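Local coordinates for cell division protein FtsX (Streptococcus pneumoniae, PDB 6HE6) that probably forms with FtsE an ABC transporter complex acting in cell division, and interacts through its large extracellular loop with the peptidoglycan hydrolase PcsB, at residues H40-L46 and A88-E92. Residues are numbered along the deposited sequence; the frame is centred on the assembly and turned at random.
Sequences HKVYDSL and AYIVE
Y89 reaches from its strand to the start of helix 41-47, where its ring is the bump and V42, Y43 and L46 make the hollow. The ring lies with one face over the backbone of Y43, and CE2 comes within 3.9 Å of Y43 N. V42 and L46 close the side of CD2: V42 CG1 stands 4.1 Å from Y89 CD2, while L46 CD1 settles against the root of the ring, 3.8 Å from Y89 CB. Under the same face as the Y43 backbone, at its hydroxyl end, Y43 CB lies 3.5 Å from Y89 OH. The two tyrosine side chains run at about a right angle to each other, the Y43 ring turning its edge to Y89 CE1. That follows from the first torsion of Y43, which sets CG anti to the backbone N (chi1 169°) and carries the ring out below the CE1 side of Y89. The axes of 41-46 and 88-92 run almost parallel, 15° apart, and approach to 10.2 Å; the helix packs on one face of a four-stranded antiparallel sheet in the FtsX extracellular domain, where strand 88-93 is an inner strand, between 52-58 and 11-16. With side chains alternating along the strand, Y89 and V91 both turn to the helix. An aromatic ring is long enough to span the gap, and its hydroxyl can bond at the far end: Y89 OH hydrogen-bonds D22 OD2, and the same carboxylate takes the V42 and Y43 amide N-H groups at the helix start. H40, at the N-cap, merely touches Y89 OH with ND1, a nitrogen that makes a weak hydrogen bond to D22 O. Further along, L46 CD1 fits between Y89 CB and V91 CG2, 4.0 Å from the latter, where branched aliphatic side chains suit a buried, apolar spot.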
loop_
_atom_site.group_PDB
_atom_site.type_symbol
_atom_site.label_atom_id
_atom_site.label_comp_id
_atom_site.label_asym_id
_atom_site.label_seq_id
_atom_site.Cartn_x
_atom_site.Cartn_y
_atom_site.Cartn_z
ATOM N N HIS A 40 -3.156 -10.938 -0.714
ATOM C CA HIS A 40 -2.854 -10.635 0.689
ATOM C C HIS A 40 -1.547 -11.245 1.165
ATOM O O HIS A 40 -1.280 -11.277 2.379
ATOM C CB HIS A 40 -4.008 -11.066 1.606
ATOM C CG HIS A 40 -5.071 -10.025 1.758
ATOM N ND1 HIS A 40 -4.998 -8.796 1.140
ATOM C CD2 HIS A 40 -6.216 -10.016 2.476
ATOM C CE1 HIS A 40 -6.054 -8.076 1.465
ATOM N NE2 HIS A 40 -6.814 -8.796 2.269
ATOM N N LYS A 41 -0.698 -11.704 0.242
ATOM C CA LYS A 41 0.631 -12.189 0.619
ATOM C C LYS A 41 1.407 -11.128 1.388
ATOM O O LYS A 41 2.050 -11.417 2.406
ATOM C CB LYS A 41 1.409 -12.592 -0.636
ATOM C CG LYS A 41 1.679 -14.081 -0.785
ATOM C CD LYS A 41 0.415 -14.904 -0.683
ATOM C CE LYS A 41 0.729 -16.400 -0.671
ATOM N NZ LYS A 41 1.736 -16.791 -1.702
ATOM N N VAL A 42 1.383 -9.890 0.894
ATOM C CA VAL A 42 2.108 -8.816 1.567
ATOM C C VAL A 42 1.348 -8.342 2.793
ATOM O O VAL A 42 1.946 -8.125 3.859
ATOM C CB VAL A 42 2.374 -7.660 0.593
ATOM C CG1 VAL A 42 3.038 -6.508 1.327
ATOM C CG2 VAL A 42 3.219 -8.157 -0.576
ATOM N N TYR A 43 0.023 -8.180 2.665
ATOM C CA TYR A 43 -0.812 -7.785 3.798
ATOM C C TYR A 43 -0.540 -8.682 4.998
ATOM O O TYR A 43 -0.253 -8.196 6.094
ATOM C CB TYR A 43 -2.308 -7.819 3.409
ATOM C CG TYR A 43 -3.269 -7.676 4.587
ATOM C CD1 TYR A 43 -3.667 -6.424 5.038
ATOM C CD2 TYR A 43 -3.754 -8.795 5.263
ATOM C CE1 TYR A 43 -4.531 -6.295 6.126
ATOM C CE2 TYR A 43 -4.604 -8.673 6.341
ATOM C CZ TYR A 43 -4.992 -7.420 6.761
ATOM O OH TYR A 43 -5.833 -7.315 7.834
ATOM N N ASP A 44 -0.560 -10.001 4.793
ATOM C CA ASP A 44 -0.484 -10.929 5.920
ATOM C C ASP A 44 0.865 -10.856 6.635
ATOM O O ASP A 44 0.914 -10.913 7.868
ATOM C CB ASP A 44 -0.756 -12.363 5.461
ATOM C CG ASP A 44 -2.194 -12.597 5.070
ATOM O OD1 ASP A 44 -3.061 -11.809 5.499
ATOM O OD2 ASP A 44 -2.458 -13.606 4.379
ATOM N N SER A 45 1.964 -10.724 5.881
ATOM C CA SER A 45 3.290 -10.626 6.491
ATOM C C SER A 45 3.416 -9.370 7.340
ATOM O O SER A 45 4.028 -9.399 8.413
ATOM C CB SER A 45 4.362 -10.632 5.405
ATOM O OG SER A 45 4.266 -11.812 4.628
ATOM N N LEU A 46 2.868 -8.252 6.861
ATOM C CA LEU A 46 2.830 -7.035 7.663
ATOM C C LEU A 46 1.957 -7.224 8.901
ATOM O O LEU A 46 2.394 -6.961 10.027
ATOM C CB LEU A 46 2.319 -5.859 6.813
ATOM C CG LEU A 46 3.136 -5.436 5.582
ATOM C CD1 LEU A 46 2.360 -4.437 4.715
ATOM C CD2 LEU A 46 4.436 -4.806 6.030
ATOM N N ALA A 88 -0.054 0.849 -2.186
ATOM C CA ALA A 88 0.696 0.933 -0.947
ATOM C C ALA A 88 -0.151 0.414 0.203
ATOM O O ALA A 88 -1.381 0.431 0.150
ATOM C CB ALA A 88 1.145 2.378 -0.665
ATOM N N TYR A 89 0.527 -0.048 1.255
ATOM C CA TYR A 89 -0.117 -0.284 2.538
ATOM C C TYR A 89 0.338 0.798 3.511
ATOM O O TYR A 89 1.526 1.139 3.570
ATOM C CB TYR A 89 0.213 -1.684 3.098
ATOM C CG TYR A 89 -0.595 -2.786 2.437
ATOM C CD1 TYR A 89 -1.969 -2.884 2.637
ATOM C CD2 TYR A 89 0.012 -3.710 1.604
ATOM C CE1 TYR A 89 -2.708 -3.892 2.039
ATOM C CE2 TYR A 89 -0.721 -4.714 0.992
ATOM C CZ TYR A 89 -2.081 -4.788 1.208
ATOM O OH TYR A 89 -2.818 -5.759 0.591
ATOM N N ILE A 90 -0.605 1.339 4.263
ATOM C CA ILE A 90 -0.315 2.334 5.288
ATOM C C ILE A 90 -0.294 1.578 6.606
ATOM O O ILE A 90 -1.331 1.092 7.066
ATOM C CB ILE A 90 -1.343 3.475 5.293
ATOM C CG1 ILE A 90 -1.617 4.007 3.887
ATOM C CG2 ILE A 90 -0.886 4.596 6.226
ATOM C CD1 ILE A 90 -0.474 4.805 3.257
ATOM N N VAL A 91 0.891 1.426 7.185
ATOM C CA VAL A 91 1.092 0.604 8.375
ATOM C C VAL A 91 1.217 1.522 9.579
ATOM O O VAL A 91 1.953 2.518 9.533
ATOM C CB VAL A 91 2.339 -0.285 8.236
ATOM C CG1 VAL A 91 2.553 -1.148 9.486
ATOM C CG2 VAL A 91 2.260 -1.174 6.958
ATOM N N GLU A 92 0.493 1.191 10.651
ATOM C CA GLU A 92 0.562 1.914 11.912
ATOM C C GLU A 92 1.342 1.078 12.919
ATOM O O GLU A 92 0.934 -0.044 13.236
ATOM C CB GLU A 92 -0.845 2.208 12.435
ATOM C CG GLU A 92 -0.874 2.831 13.830
ATOM C CD GLU A 92 -2.288 2.986 14.351
ATOM O OE1 GLU A 92 -3.178 2.286 13.824
ATOM O OE2 GLU A 92 -2.513 3.797 15.277
#